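Local coordinates for trypsin-resistant surface T6 protein (Streptococcus pyogenes serotype M6, PDB 4P0D) that forms the backbone subunit of the surface pili of this bacterium, and is probably joined covalently to other subunits by a sortase, at residues 18-28 / 73-81; 226-234 / 245-253. The protein carries 1 engineered substitution. All coordinates share one frame; numbering follows the deposited sequence.

How the contacts relate
Contact 1 (18-28 / 73-81) and contact 2 (226-234 / 245-253) lie in different domains of the pilin, in series along the chain. Their centres are about 36 Å apart, their nearest atoms about 19 Å, and they do not touch. Each is partly buried and joins antiparallel strands, but in different ways. Contact 1 is a longer antiparallel strand pairing, held by five direct backbone hydrogen bonds and two waters. Its Val-21 and Leu-23 are buried, while Thr-76 and Asn-78 are exposed. Contact 2 lies where a hairpin splays open. It has one direct hydrogen bond, a buried apolar centre around Ile-233, and a charged outer rim of glutamates paired with lysines.

Contact 1 of 2, residues 18-28 / 73-81; sequences GPTVTLYKIGE and PFSTENVSI
Leu-23 and Glu-77 form a hydrogen-bonded antiparallel pair. Leu-23 N donates to Glu-77 O at 2.7 Å, and Glu-77 N returns a bond to Leu-23 O at 2.8 Å. Further bonds run from Val-79 N to Val-21 O, from Lys-25 N to Ser-75 O and from Phe-74 N to Lys-25 O. At the Val-21 end a water accepts from Val-21 N and donates to Val-79 O, so it bridges the two backbones. A second water joins side chains on the face of Thr-22 and Asn-78. It lies 2.7 Å from Thr-22 OG1 and donates to Asn-78 OD1 at 2.6 Å.

The pairing belongs to the Ig-like domain of the pilin. Strand 20-31 also bonds to strand 94-101 on its other edge, where Ile-26 and Gly-27 make a classic beta bulge opposite Val-95. Ser-82 and Thr-85, just beyond Ile-81, bind a calcium ion.

On the Thr-22 face, the methyls of Thr-22 (CG2) and Thr-76 (CG2) press together at 3.4 Å, tighter than usual. In Thr-76, a chi1 of -55° puts OG1 beside the backbone N and swings CG2 across to the Thr-22 methyl. Tyr-24 lies beside Thr-76 and points the same way. On the other face, Leu-23 CD1 meets Val-79 CG2, and both side chains touch Tyr-88. Val-21 CG2 reaches Ile-81 CG2 at 3.7 Å. At the far end Glu-28 lies over one face of Phe-74. Its CG sits 3.6 Å from the ring centroid of Phe-74 in a CH-pi contact, and its carboxylate stacks on the ring with the planes 15° apart.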
ATOM      1  N   GLY A  18     -14.468  -6.796 -18.534  1.00 12.65           N
ATOM      2  CA  GLY A  18     -13.937  -7.613 -19.619  1.00 12.59           C
ATOM      3  C   GLY A  18     -13.284  -8.936 -19.248  1.00 12.89           C
ATOM      4  O   GLY A  18     -12.130  -9.192 -19.620  1.00 12.70           O
ATOM      5  N   PRO A  19     -14.019  -9.808 -18.546  1.00 12.70           N
ATOM      6  CA  PRO A  19     -13.452 -11.103 -18.185  1.00 12.81           C
ATOM      7  C   PRO A  19     -13.492 -12.098 -19.352  1.00 13.67           C
ATOM      8  O   PRO A  19     -14.104 -11.841 -20.373  1.00 13.78           O
ATOM      9  CB  PRO A  19     -14.376 -11.574 -17.073  1.00 12.73           C
ATOM     10  CG  PRO A  19     -15.708 -11.026 -17.485  1.00 12.57           C
ATOM     11  CD  PRO A  19     -15.410  -9.673 -18.075  1.00 12.78           C
ATOM     12  N   THR A  20     -12.826 -13.227 -19.170  1.00 14.75           N
ATOM     13  CA  THR A  20     -12.970 -14.393 -20.013  1.00 15.65           C
ATOM     14  C   THR A  20     -14.174 -15.154 -19.505  1.00 15.21           C
ATOM     15  O   THR A  20     -14.376 -15.286 -18.290  1.00 16.50           O
ATOM     16  CB  THR A  20     -11.720 -15.279 -19.872  1.00 16.32           C
ATOM     17  OG1 THR A  20     -10.595 -14.555 -20.363  1.00 16.93           O
ATOM     18  CG2 THR A  20     -11.860 -16.559 -20.619  1.00 16.43           C
ATOM     19  N   VAL A  21     -14.989 -15.644 -20.422  1.00 15.09           N
ATOM     20  CA  VAL A  21     -16.132 -16.460 -20.065  1.00 15.03           C
ATOM     21  C   VAL A  21     -15.920 -17.868 -20.647  1.00 15.36           C
ATOM     22  O   VAL A  21     -15.708 -18.034 -21.866  1.00 15.36           O
ATOM     23  CB  VAL A  21     -17.450 -15.849 -20.584  1.00 14.95           C
ATOM     24  CG1 VAL A  21     -18.626 -16.704 -20.163  1.00 14.74           C
ATOM     25  CG2 VAL A  21     -17.609 -14.421 -20.072  1.00 15.33           C
ATOM     26  N   THR A  22     -15.958 -18.855 -19.763  1.00 15.82           N
ATOM     27  CA  THR A  22     -15.857 -20.251 -20.127  1.00 15.90           C
ATOM     28  C   THR A  22     -17.097 -20.993 -19.638  1.00 16.36           C
ATOM     29  O   THR A  22     -17.476 -20.875 -18.473  1.00 16.02           O
ATOM     30  CB  THR A  22     -14.617 -20.896 -19.509  1.00 16.48           C
ATOM     31  OG1 THR A  22     -13.472 -20.045 -19.685  1.00 15.81           O
ATOM     32  CG2 THR A  22     -14.358 -22.258 -20.157  1.00 16.30           C
ATOM     33  N   LEU A  23     -17.719 -21.763 -20.525  1.00 15.83           N
ATOM     34  CA  LEU A  23     -18.870 -22.577 -20.178  1.00 17.42           C
ATOM     35  C   LEU A  23     -18.421 -24.046 -20.126  1.00 18.44           C
ATOM     36  O   LEU A  23     -17.763 -24.534 -21.051  1.00 18.40           O
ATOM     37  CB  LEU A  23     -20.003 -22.385 -21.185  1.00 17.88           C
ATOM     38  CG  LEU A  23     -21.123 -21.438 -20.753  1.00 19.41           C
ATOM     39  CD1 LEU A  23     -20.606 -20.024 -20.494  1.00 20.19           C
ATOM     40  CD2 LEU A  23     -22.224 -21.424 -21.811  1.00 19.95           C
ATOM     41  N   TYR A  24     -18.750 -24.724 -19.031  1.00 18.52           N
ATOM     42  CA  TYR A  24     -18.387 -26.131 -18.865  1.00 18.68           C
ATOM     43  C   TYR A  24     -19.639 -26.953 -18.855  1.00 18.75           C
ATOM     44  O   TYR A  24     -20.484 -26.782 -17.979  1.00 19.63           O
ATOM     45  CB  TYR A  24     -17.649 -26.330 -17.547  1.00 18.66           C
ATOM     46  CG  TYR A  24     -16.403 -25.490 -17.417  1.00 18.48           C
ATOM     47  CD1 TYR A  24     -15.197 -25.935 -17.921  1.00 18.36           C
ATOM     48  CD2 TYR A  24     -16.428 -24.252 -16.765  1.00 19.05           C
ATOM     49  CE1 TYR A  24     -14.043 -25.183 -17.799  1.00 18.87           C
ATOM     50  CE2 TYR A  24     -15.283 -23.488 -16.647  1.00 19.38           C
ATOM     51  CZ  TYR A  24     -14.080 -23.960 -17.164  1.00 19.83           C
ATOM     52  OH  TYR A  24     -12.899 -23.214 -17.054  1.00 20.22           O
ATOM     53  N   LYS A  25     -19.786 -27.842 -19.829  1.00 18.80           N
ATOM     54  CA  LYS A  25     -20.992 -28.649 -19.884  1.00 19.49           C
ATOM     55  C   LYS A  25     -20.937 -29.761 -18.833  1.00 19.40           C
ATOM     56  O   LYS A  25     -20.082 -30.646 -18.906  1.00 20.89           O
ATOM     57  CB  LYS A  25     -21.182 -29.232 -21.275  1.00 19.75           C
ATOM     58  CG  LYS A  25     -22.517 -29.912 -21.498  1.00 20.90           C
ATOM     59  CD  LYS A  25     -22.453 -30.516 -22.895  1.00 22.28           C
ATOM     60  CE  LYS A  25     -23.791 -30.836 -23.481  1.00 23.26           C
ATOM     61  NZ  LYS A  25     -23.566 -31.157 -24.923  1.00 23.96           N
ATOM     62  N   ILE A  26     -21.874 -29.702 -17.894  1.00 18.50           N
ATOM     63  CA  ILE A  26     -21.983 -30.667 -16.796  1.00 19.90           C
ATOM     64  C   ILE A  26     -23.204 -31.576 -16.906  1.00 20.82           C
ATOM     65  O   ILE A  26     -23.334 -32.518 -16.125  1.00 21.23           O
ATOM     66  CB  ILE A  26     -22.052 -29.950 -15.424  1.00 19.33           C
ATOM     67  CG1 ILE A  26     -23.187 -28.927 -15.397  1.00 19.74           C
ATOM     68  CG2 ILE A  26     -20.719 -29.278 -15.140  1.00 19.28           C
ATOM     69  CD1 ILE A  26     -23.709 -28.615 -14.004  1.00 20.43           C
ATOM     70  N   GLY A  27     -24.100 -31.285 -17.854  1.00 22.56           N
ATOM     71  CA  GLY A  27     -25.333 -32.067 -18.051  1.00 22.39           C
ATOM     72  C   GLY A  27     -25.618 -32.233 -19.538  1.00 24.53           C
ATOM     73  O   GLY A  27     -25.816 -31.235 -20.247  1.00 22.36           O
ATOM     74  N   GLU A  28     -25.604 -33.489 -20.005  1.00 24.81           N
ATOM     75  CA  GLU A  28     -25.972 -33.842 -21.381  1.00 27.71           C
ATOM     76  C   GLU A  28     -27.455 -34.178 -21.447  1.00 27.55           C
ATOM     77  O   GLU A  28     -27.974 -34.961 -20.629  1.00 26.70           O
ATOM     78  CB  GLU A  28     -25.179 -35.067 -21.889  1.00 30.67           C
ATOM     79  CG  GLU A  28     -23.768 -34.757 -22.349  1.00 32.35           C
ATOM     80  CD  GLU A  28     -23.034 -35.962 -22.958  1.00 34.52           C
ATOM     81  OE1 GLU A  28     -23.391 -37.130 -22.671  1.00 34.37           O
ATOM     82  OE2 GLU A  28     -22.072 -35.737 -23.723  1.00 34.90           O
ATOM     83  N   PRO A  73     -16.014 -31.993 -17.311  1.00 23.97           N
ATOM     84  CA  PRO A  73     -17.175 -31.614 -18.088  1.00 23.91           C
ATOM     85  C   PRO A  73     -17.174 -32.343 -19.423  1.00 22.61           C
ATOM     86  O   PRO A  73     -16.129 -32.796 -19.886  1.00 21.49           O
ATOM     87  CB  PRO A  73     -17.004 -30.103 -18.270  1.00 24.34           C
ATOM     88  CG  PRO A  73     -15.548 -29.861 -18.165  1.00 25.45           C
ATOM     89  CD  PRO A  73     -14.911 -31.033 -17.457  1.00 24.82           C
ATOM     90  N   PHE A  74     -18.352 -32.469 -20.022  1.00 23.58           N
ATOM     91  CA  PHE A  74     -18.476 -33.114 -21.333  1.00 23.56           C
ATOM     92  C   PHE A  74     -17.877 -32.271 -22.442  1.00 23.58           C
ATOM     93  O   PHE A  74     -17.461 -32.791 -23.474  1.00 22.41           O
ATOM     94  CB  PHE A  74     -19.930 -33.366 -21.646  1.00 22.92           C
ATOM     95  CG  PHE A  74     -20.584 -34.293 -20.686  1.00 23.30           C
ATOM     96  CD1 PHE A  74     -20.417 -35.668 -20.818  1.00 23.64           C
ATOM     97  CD2 PHE A  74     -21.370 -33.807 -19.655  1.00 22.71           C
ATOM     98  CE1 PHE A  74     -21.023 -36.538 -19.928  1.00 24.44           C
ATOM     99  CE2 PHE A  74     -21.977 -34.676 -18.768  1.00 24.40           C
ATOM    100  CZ  PHE A  74     -21.806 -36.043 -18.907  1.00 23.79           C
ATOM    101  N   SER A  75     -17.879 -30.960 -22.248  1.00 23.60           N
ATOM    102  CA  SER A  75     -17.239 -30.063 -23.193  1.00 23.51           C
ATOM    103  C   SER A  75     -16.961 -28.742 -22.506  1.00 23.31           C
ATOM    104  O   SER A  75     -17.564 -28.432 -21.477  1.00 21.58           O
ATOM    105  CB  SER A  75     -18.123 -29.852 -24.431  1.00 24.77           C
ATOM    106  OG  SER A  75     -19.321 -29.190 -24.085  1.00 26.43           O
ATOM    107  N   THR A  76     -16.022 -27.997 -23.076  1.00 24.17           N
ATOM    108  CA  THR A  76     -15.657 -26.670 -22.604  1.00 25.03           C
ATOM    109  C   THR A  76     -15.813 -25.689 -23.752  1.00 25.53           C
ATOM    110  O   THR A  76     -15.244 -25.915 -24.823  1.00 25.84           O
ATOM    111  CB  THR A  76     -14.196 -26.646 -22.154  1.00 26.50           C
ATOM    112  OG1 THR A  76     -13.992 -27.673 -21.186  1.00 26.19           O
ATOM    113  CG2 THR A  76     -13.829 -25.289 -21.546  1.00 27.31           C
ATOM    114  N   GLU A  77     -16.567 -24.607 -23.527  1.00 25.62           N
ATOM    115  CA  GLU A  77     -16.775 -23.550 -24.547  1.00 25.78           C
ATOM    116  C   GLU A  77     -16.261 -22.191 -24.095  1.00 25.08           C
ATOM    117  O   GLU A  77     -16.472 -21.770 -22.945  1.00 22.94           O
ATOM    118  CB  GLU A  77     -18.263 -23.367 -24.853  1.00 26.71           C
ATOM    119  CG  GLU A  77     -19.028 -24.640 -25.161  1.00 28.05           C
ATOM    120  CD  GLU A  77     -18.655 -25.256 -26.484  1.00 29.27           C
ATOM    121  OE1 GLU A  77     -18.094 -24.561 -27.368  1.00 29.75           O
ATOM    122  OE2 GLU A  77     -18.925 -26.459 -26.631  1.00 31.15           O
ATOM    123  N   ASN A  78     -15.614 -21.494 -25.018  1.00 23.70           N
ATOM    124  CA  ASN A  78     -15.156 -20.134 -24.796  1.00 24.03           C
ATOM    125  C   ASN A  78     -16.190 -19.205 -25.413  1.00 22.44           C
ATOM    126  O   ASN A  78     -16.547 -19.386 -26.569  1.00 20.99           O
ATOM    127  CB  ASN A  78     -13.795 -19.958 -25.458  1.00 25.93           C
ATOM    128  CG  ASN A  78     -12.818 -21.068 -25.078  1.00 28.75           C
ATOM    129  OD1 ASN A  78     -12.707 -21.435 -23.908  1.00 28.90           O
ATOM    130  ND2 ASN A  78     -12.125 -21.624 -26.076  1.00 30.66           N
ATOM    131  N   VAL A  79     -16.686 -18.238 -24.646  1.00 20.08           N
ATOM    132  CA  VAL A  79     -17.781 -17.404 -25.107  1.00 19.48           C
ATOM    133  C   VAL A  79     -17.311 -15.947 -25.154  1.00 19.06           C
ATOM    134  O   VAL A  79     -16.763 -15.431 -24.191  1.00 17.11           O
ATOM    135  CB  VAL A  79     -19.009 -17.596 -24.209  1.00 19.44           C
ATOM    136  CG1 VAL A  79     -20.201 -16.783 -24.712  1.00 20.15           C
ATOM    137  CG2 VAL A  79     -19.362 -19.079 -24.147  1.00 18.95           C
ATOM    138  N   SER A  80     -17.505 -15.296 -26.297  1.00 18.97           N
ATOM    139  CA  SER A  80     -17.066 -13.918 -26.433  1.00 19.05           C
ATOM    140  C   SER A  80     -18.013 -12.994 -25.680  1.00 16.87           C
ATOM    141  O   SER A  80     -19.152 -13.356 -25.391  1.00 16.11           O
ATOM    142  CB  SER A  80     -17.004 -13.518 -27.904  1.00 20.10           C
ATOM    143  OG  SER A  80     -18.313 -13.435 -28.441  1.00 21.15           O
ATOM    144  N   ILE A  81     -17.523 -11.797 -25.367  1.00 16.05           N
ATOM    145  CA  ILE A  81     -18.349 -10.770 -24.747  1.00 15.52           C
ATOM    146  C   ILE A  81     -18.442  -9.523 -25.632  1.00 15.00           C
ATOM    147  O   ILE A  81     -17.570  -9.258 -26.467  1.00 13.75           O
ATOM    148  CB  ILE A  81     -17.827 -10.366 -23.341  1.00 15.37           C
ATOM    149  CG1 ILE A  81     -16.439  -9.738 -23.425  1.00 15.29           C
ATOM    150  CG2 ILE A  81     -17.789 -11.580 -22.414  1.00 15.54           C
ATOM    151  CD1 ILE A  81     -15.920  -9.294 -22.086  1.00 15.90           C
TER
HETATM  152  O   HOH W   1     -14.545 -15.172 -23.166  1.00 20.35           O
HETATM  153  O   HOH W   2     -12.635 -19.533 -22.194  1.00 29.08           O

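Contact 2 of 2, residues 226-234 / 245-253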
ATOM      1  N   VAL A 226      -4.391 -12.068  15.608  1.00 13.39           N
ATOM      2  CA  VAL A 226      -5.201 -10.870  15.731  1.00 13.54           C
ATOM      3  C   VAL A 226      -6.510 -11.295  16.388  1.00 13.93           C
ATOM      4  O   VAL A 226      -7.346 -11.954  15.751  1.00 14.06           O
ATOM      5  CB  VAL A 226      -5.478 -10.268  14.350  1.00 13.70           C
ATOM      6  CG1 VAL A 226      -6.273  -8.971  14.484  1.00 13.84           C
ATOM      7  CG2 VAL A 226      -4.168 -10.037  13.612  1.00 13.62           C
ATOM      8  N   MET A 227      -6.678 -10.929  17.660  1.00 14.00           N
ATOM      9  CA  MET A 227      -7.813 -11.403  18.463  1.00 14.51           C
ATOM     10  C   MET A 227      -8.820 -10.296  18.743  1.00 14.66           C
ATOM     11  O   MET A 227      -8.443  -9.234  19.238  1.00 14.27           O
ATOM     12  CB  MET A 227      -7.303 -11.945  19.811  1.00 14.97           C
ATOM     13  CG  MET A 227      -6.239 -13.042  19.709  1.00 15.26           C
ATOM     14  SD  MET A 227      -6.757 -14.500  18.785  1.00 16.40           S
ATOM     15  CE  MET A 227      -8.076 -15.090  19.857  1.00 16.52           C
ATOM     16  N   VAL A 228     -10.086 -10.544  18.424  1.00 15.54           N
ATOM     17  CA  VAL A 228     -11.203  -9.692  18.832  1.00 17.37           C
ATOM     18  C   VAL A 228     -12.333 -10.586  19.337  1.00 19.68           C
ATOM     19  O   VAL A 228     -12.644 -11.609  18.721  1.00 20.64           O
ATOM     20  CB  VAL A 228     -11.777  -8.830  17.679  1.00 17.84           C
ATOM     21  CG1 VAL A 228     -12.759  -7.790  18.220  1.00 18.78           C
ATOM     22  CG2 VAL A 228     -10.676  -8.130  16.914  1.00 18.47           C
ATOM     23  N   GLU A 229     -12.957 -10.190  20.435  1.00 21.43           N
ATOM     24  CA  GLU A 229     -14.075 -10.950  21.046  1.00 23.26           C
ATOM     25  C   GLU A 229     -13.829 -12.474  21.159  1.00 21.48           C
ATOM     26  O   GLU A 229     -14.729 -13.275  20.904  1.00 22.04           O
ATOM     27  CB  GLU A 229     -15.454 -10.612  20.386  1.00 24.80           C
ATOM     28  CG  GLU A 229     -15.561 -10.625  18.854  1.00 25.18           C
ATOM     29  CD  GLU A 229     -16.914 -10.110  18.332  1.00 25.44           C
ATOM     30  OE1 GLU A 229     -17.375  -9.040  18.758  1.00 24.91           O
ATOM     31  OE2 GLU A 229     -17.529 -10.772  17.469  1.00 24.88           O
ATOM     32  N   ASN A 230     -12.613 -12.840  21.599  1.00 19.65           N
ATOM     33  CA  ASN A 230     -12.147 -14.232  21.677  1.00 18.41           C
ATOM     34  C   ASN A 230     -12.099 -14.943  20.318  1.00 18.26           C
ATOM     35  O   ASN A 230     -11.950 -16.164  20.253  1.00 18.75           O
ATOM     36  CB  ASN A 230     -12.966 -15.072  22.701  1.00 18.02           C
ATOM     37  CG  ASN A 230     -12.570 -14.806  24.144  1.00 18.04           C
ATOM     38  OD1 ASN A 230     -11.437 -14.424  24.438  1.00 16.85           O
ATOM     39  ND2 ASN A 230     -13.512 -15.039  25.067  1.00 17.55           N
ATOM     40  N   THR A 231     -12.220 -14.181  19.243  1.00 17.94           N
ATOM     41  CA  THR A 231     -12.165 -14.712  17.895  1.00 18.45           C
ATOM     42  C   THR A 231     -10.868 -14.289  17.249  1.00 18.30           C
ATOM     43  O   THR A 231     -10.486 -13.128  17.311  1.00 18.89           O
ATOM     44  CB  THR A 231     -13.327 -14.171  17.049  1.00 18.29           C
ATOM     45  OG1 THR A 231     -14.560 -14.582  17.632  1.00 18.68           O
ATOM     46  CG2 THR A 231     -13.259 -14.671  15.611  1.00 18.60           C
ATOM     47  N   LYS A 232     -10.196 -15.228  16.620  1.00 18.40           N
ATOM     48  CA  LYS A 232      -9.031 -14.902  15.807  1.00 19.00           C
ATOM     49  C   LYS A 232      -9.489 -14.503  14.396  1.00 18.17           C
ATOM     50  O   LYS A 232     -10.004 -15.335  13.645  1.00 18.91           O
ATOM     51  CB  LYS A 232      -8.109 -16.111  15.740  1.00 20.27           C
ATOM     52  CG  LYS A 232      -6.784 -15.825  15.072  1.00 22.52           C
ATOM     53  CD  LYS A 232      -6.147 -17.092  14.529  1.00 25.51           C
ATOM     54  CE  LYS A 232      -5.234 -17.735  15.538  1.00 29.02           C
ATOM     55  NZ  LYS A 232      -4.531 -18.897  14.908  1.00 32.12           N
ATOM     56  N   ILE A 233      -9.307 -13.240  14.025  1.00 16.55           N
ATOM     57  CA  ILE A 233      -9.748 -12.795  12.703  1.00 15.84           C
ATOM     58  C   ILE A 233      -8.611 -12.751  11.689  1.00 15.67           C
ATOM     59  O   ILE A 233      -8.836 -12.506  10.502  1.00 15.35           O
ATOM     60  CB  ILE A 233     -10.448 -11.419  12.731  1.00 15.30           C
ATOM     61  CG1 ILE A 233      -9.503 -10.305  13.197  1.00 14.59           C
ATOM     62  CG2 ILE A 233     -11.686 -11.489  13.609  1.00 15.62           C
ATOM     63  CD1 ILE A 233     -10.043  -8.910  12.971  1.00 14.32           C
ATOM     64  N   GLY A 234      -7.389 -12.950  12.151  1.00 15.07           N
ATOM     65  CA  GLY A 234      -6.254 -12.949  11.267  1.00 15.07           C
ATOM     66  C   GLY A 234      -4.959 -13.176  12.021  1.00 15.85           C
ATOM     67  O   GLY A 234      -4.963 -13.413  13.227  1.00 16.15           O
ATOM     68  N   LEU A 245      -0.371  -9.473   6.705  1.00 15.29           N
ATOM     69  CA  LEU A 245      -1.493  -9.761   7.582  1.00 15.38           C
ATOM     70  C   LEU A 245      -2.552 -10.521   6.762  1.00 15.46           C
ATOM     71  O   LEU A 245      -3.155  -9.978   5.832  1.00 14.19           O
ATOM     72  CB  LEU A 245      -2.062  -8.476   8.193  1.00 16.36           C
ATOM     73  CG  LEU A 245      -2.746  -8.611   9.559  1.00 17.21           C
ATOM     74  CD1 LEU A 245      -3.260  -7.277  10.062  1.00 18.18           C
ATOM     75  CD2 LEU A 245      -3.868  -9.617   9.497  1.00 17.66           C
ATOM     76  N   SER A 246      -2.751 -11.787   7.105  1.00 15.37           N
ATOM     77  CA  SER A 246      -3.720 -12.616   6.415  1.00 16.25           C
ATOM     78  C   SER A 246      -4.942 -12.708   7.296  1.00 16.77           C
ATOM     79  O   SER A 246      -4.838 -13.143   8.445  1.00 18.26           O
ATOM     80  CB  SER A 246      -3.147 -14.018   6.130  1.00 15.82           C
ATOM     81  OG  SER A 246      -4.107 -14.839   5.480  1.00 15.83           O
ATOM     82  N   PHE A 247      -6.098 -12.308   6.774  1.00 16.68           N
ATOM     83  CA  PHE A 247      -7.346 -12.440   7.534  1.00 16.59           C
ATOM     84  C   PHE A 247      -8.075 -13.734   7.196  1.00 16.94           C
ATOM     85  O   PHE A 247      -7.829 -14.353   6.162  1.00 16.12           O
ATOM     86  CB  PHE A 247      -8.284 -11.266   7.267  1.00 17.53           C
ATOM     87  CG  PHE A 247      -7.790  -9.943   7.797  1.00 17.18           C
ATOM     88  CD1 PHE A 247      -7.948  -9.615   9.133  1.00 17.44           C
ATOM     89  CD2 PHE A 247      -7.203  -9.017   6.945  1.00 17.41           C
ATOM     90  CE1 PHE A 247      -7.518  -8.398   9.621  1.00 17.59           C
ATOM     91  CE2 PHE A 247      -6.771  -7.792   7.426  1.00 17.27           C
ATOM     92  CZ  PHE A 247      -6.914  -7.488   8.762  1.00 17.46           C
ATOM     93  N   ILE A 248      -8.972 -14.126   8.096  1.00 16.49           N
ATOM     94  CA  ILE A 248      -9.799 -15.305   7.940  1.00 17.55           C
ATOM     95  C   ILE A 248     -11.178 -14.856   7.474  1.00 16.16           C
ATOM     96  O   ILE A 248     -12.010 -14.404   8.283  1.00 15.14           O
ATOM     97  CB  ILE A 248      -9.889 -16.078   9.279  1.00 18.98           C
ATOM     98  CG1 ILE A 248      -8.469 -16.362   9.788  1.00 20.27           C
ATOM     99  CG2 ILE A 248     -10.731 -17.345   9.113  1.00 19.29           C
ATOM    100  CD1 ILE A 248      -8.421 -17.034  11.151  1.00 21.92           C
ATOM    101  N   TYR A 249     -11.418 -14.988   6.165  1.00 16.01           N
ATOM    102  CA  TYR A 249     -12.611 -14.395   5.511  1.00 15.94           C
ATOM    103  C   TYR A 249     -13.907 -14.590   6.277  1.00 16.57           C
ATOM    104  O   TYR A 249     -14.647 -13.628   6.539  1.00 16.18           O
ATOM    105  CB  TYR A 249     -12.795 -14.936   4.089  1.00 15.30           C
ATOM    106  CG  TYR A 249     -13.978 -14.338   3.359  1.00 15.00           C
ATOM    107  CD1 TYR A 249     -13.869 -13.111   2.708  1.00 14.95           C
ATOM    108  CD2 TYR A 249     -15.202 -15.006   3.295  1.00 15.57           C
ATOM    109  CE1 TYR A 249     -14.930 -12.560   2.046  1.00 15.16           C
ATOM    110  CE2 TYR A 249     -16.287 -14.463   2.627  1.00 15.42           C
ATOM    111  CZ  TYR A 249     -16.141 -13.243   1.996  1.00 15.84           C
ATOM    112  OH  TYR A 249     -17.179 -12.684   1.298  1.00 15.78           O
ATOM    113  N   ASP A 250     -14.180 -15.841   6.628  1.00 18.63           N
ATOM    114  CA  ASP A 250     -15.432 -16.188   7.291  1.00 21.06           C
ATOM    115  C   ASP A 250     -15.589 -15.451   8.634  1.00 21.25           C
ATOM    116  O   ASP A 250     -16.700 -15.008   8.957  1.00 24.16           O
ATOM    117  CB  ASP A 250     -15.571 -17.710   7.444  1.00 22.82           C
ATOM    118  CG  ASP A 250     -15.781 -18.418   6.104  1.00 24.98           C
ATOM    119  OD1 ASP A 250     -16.262 -17.782   5.151  1.00 25.49           O
ATOM    120  OD2 ASP A 250     -15.472 -19.621   5.998  1.00 26.95           O
ATOM    121  N   SER A 251     -14.488 -15.279   9.374  0.70 20.26           N
ATOM    122  CA  SER A 251     -14.523 -14.611  10.686  0.70 19.77           C
ATOM    123  C   SER A 251     -14.837 -13.109  10.628  0.70 19.48           C
ATOM    124  O   SER A 251     -15.143 -12.495  11.651  0.70 18.00           O
ATOM    125  CB  SER A 251     -13.186 -14.794  11.417  0.70 20.71           C
ATOM    126  OG  SER A 251     -12.206 -13.884  10.927  0.70 20.42           O
ATOM    127  N   LEU A 252     -14.732 -12.512   9.443  1.00 19.14           N
ATOM    128  CA  LEU A 252     -14.959 -11.068   9.287  1.00 18.58           C
ATOM    129  C   LEU A 252     -16.430 -10.671   9.242  1.00 19.19           C
ATOM    130  O   LEU A 252     -16.761  -9.495   9.446  1.00 17.76           O
ATOM    131  CB  LEU A 252     -14.228 -10.528   8.061  1.00 18.29           C
ATOM    132  CG  LEU A 252     -12.706 -10.708   8.024  1.00 17.58           C
ATOM    133  CD1 LEU A 252     -12.116 -10.026   6.795  1.00 17.52           C
ATOM    134  CD2 LEU A 252     -12.042 -10.188   9.294  1.00 17.59           C
ATOM    135  N   GLU A 253     -17.325 -11.636   8.999  1.00 20.11           N
ATOM    136  CA  GLU A 253     -18.767 -11.351   8.940  1.00 21.12           C
ATOM    137  C   GLU A 253     -19.063 -10.215   7.946  1.00 21.16           C
ATOM    138  O   GLU A 253     -19.871  -9.340   8.228  1.00 20.12           O
ATOM    139  CB  GLU A 253     -19.321 -10.991  10.338  1.00 23.27           C
ATOM    140  CG  GLU A 253     -19.200 -12.089  11.374  1.00 24.05           C
ATOM    141  CD  GLU A 253     -19.397 -11.614  12.798  1.00 26.60           C
ATOM    142  OE1 GLU A 253     -19.952 -10.512  13.053  1.00 28.67           O
ATOM    143  OE2 GLU A 253     -18.984 -12.368  13.690  1.00 28.25           O
TER
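Ile-233 O is approached by both the backbone and the side chain of the opposite segment. Ile-248 N donates to it at 2.9 Å, from well above the carbonyl plane (44° out of it). Phe-247 CA makes a CA-H...O contact with the same oxygen. The Phe-247 ring also turns its edge to it, with CD1 at 3.3 Å from Ile-233 O.

Next along the chain, Gly-234 and Phe-247 form a non-hydrogen-bonded antiparallel pair. Their CA atoms are only 3.9 Å apart, and Gly-234 CA comes within 3.2 Å of Ser-246 O. The pair belongs to the hairpin formed by strands 231-238 and 242-247 in the Cna-B-like domain. Residues 249-252 have helical backbone angles without the regular bonds of a helix. On the other segment, a type I' turn from Val-228 to Thr-231 closes a second hairpin.

Leu-245 CD2 sits over the centre of one face of the Phe-247 ring and also meets Val-226 CG2 at 4.1 Å. Ile-233 CB packs on Leu-252 CD2 at 4.0 Å, and Trp-213 touches Ile-233 too. With CG1 opposite its own carbonyl carbon (chi1 -54°) and the chain extended beyond it, Ile-248 CD1 comes to 3.4 Å from Lys-232 O.

At the rim Glu-229 OE2 and Glu-253 OE2 are 4.4 Å apart. Lys-214 forms salt bridges with both glutamates, and Lys-216 pairs with Glu-229 as well. These lysines probably offset the repulsion between the two carboxylates and favour their ionised forms, and Lys-214, bonded to both, ties Glu-229 of the type I' turn to Glu-253.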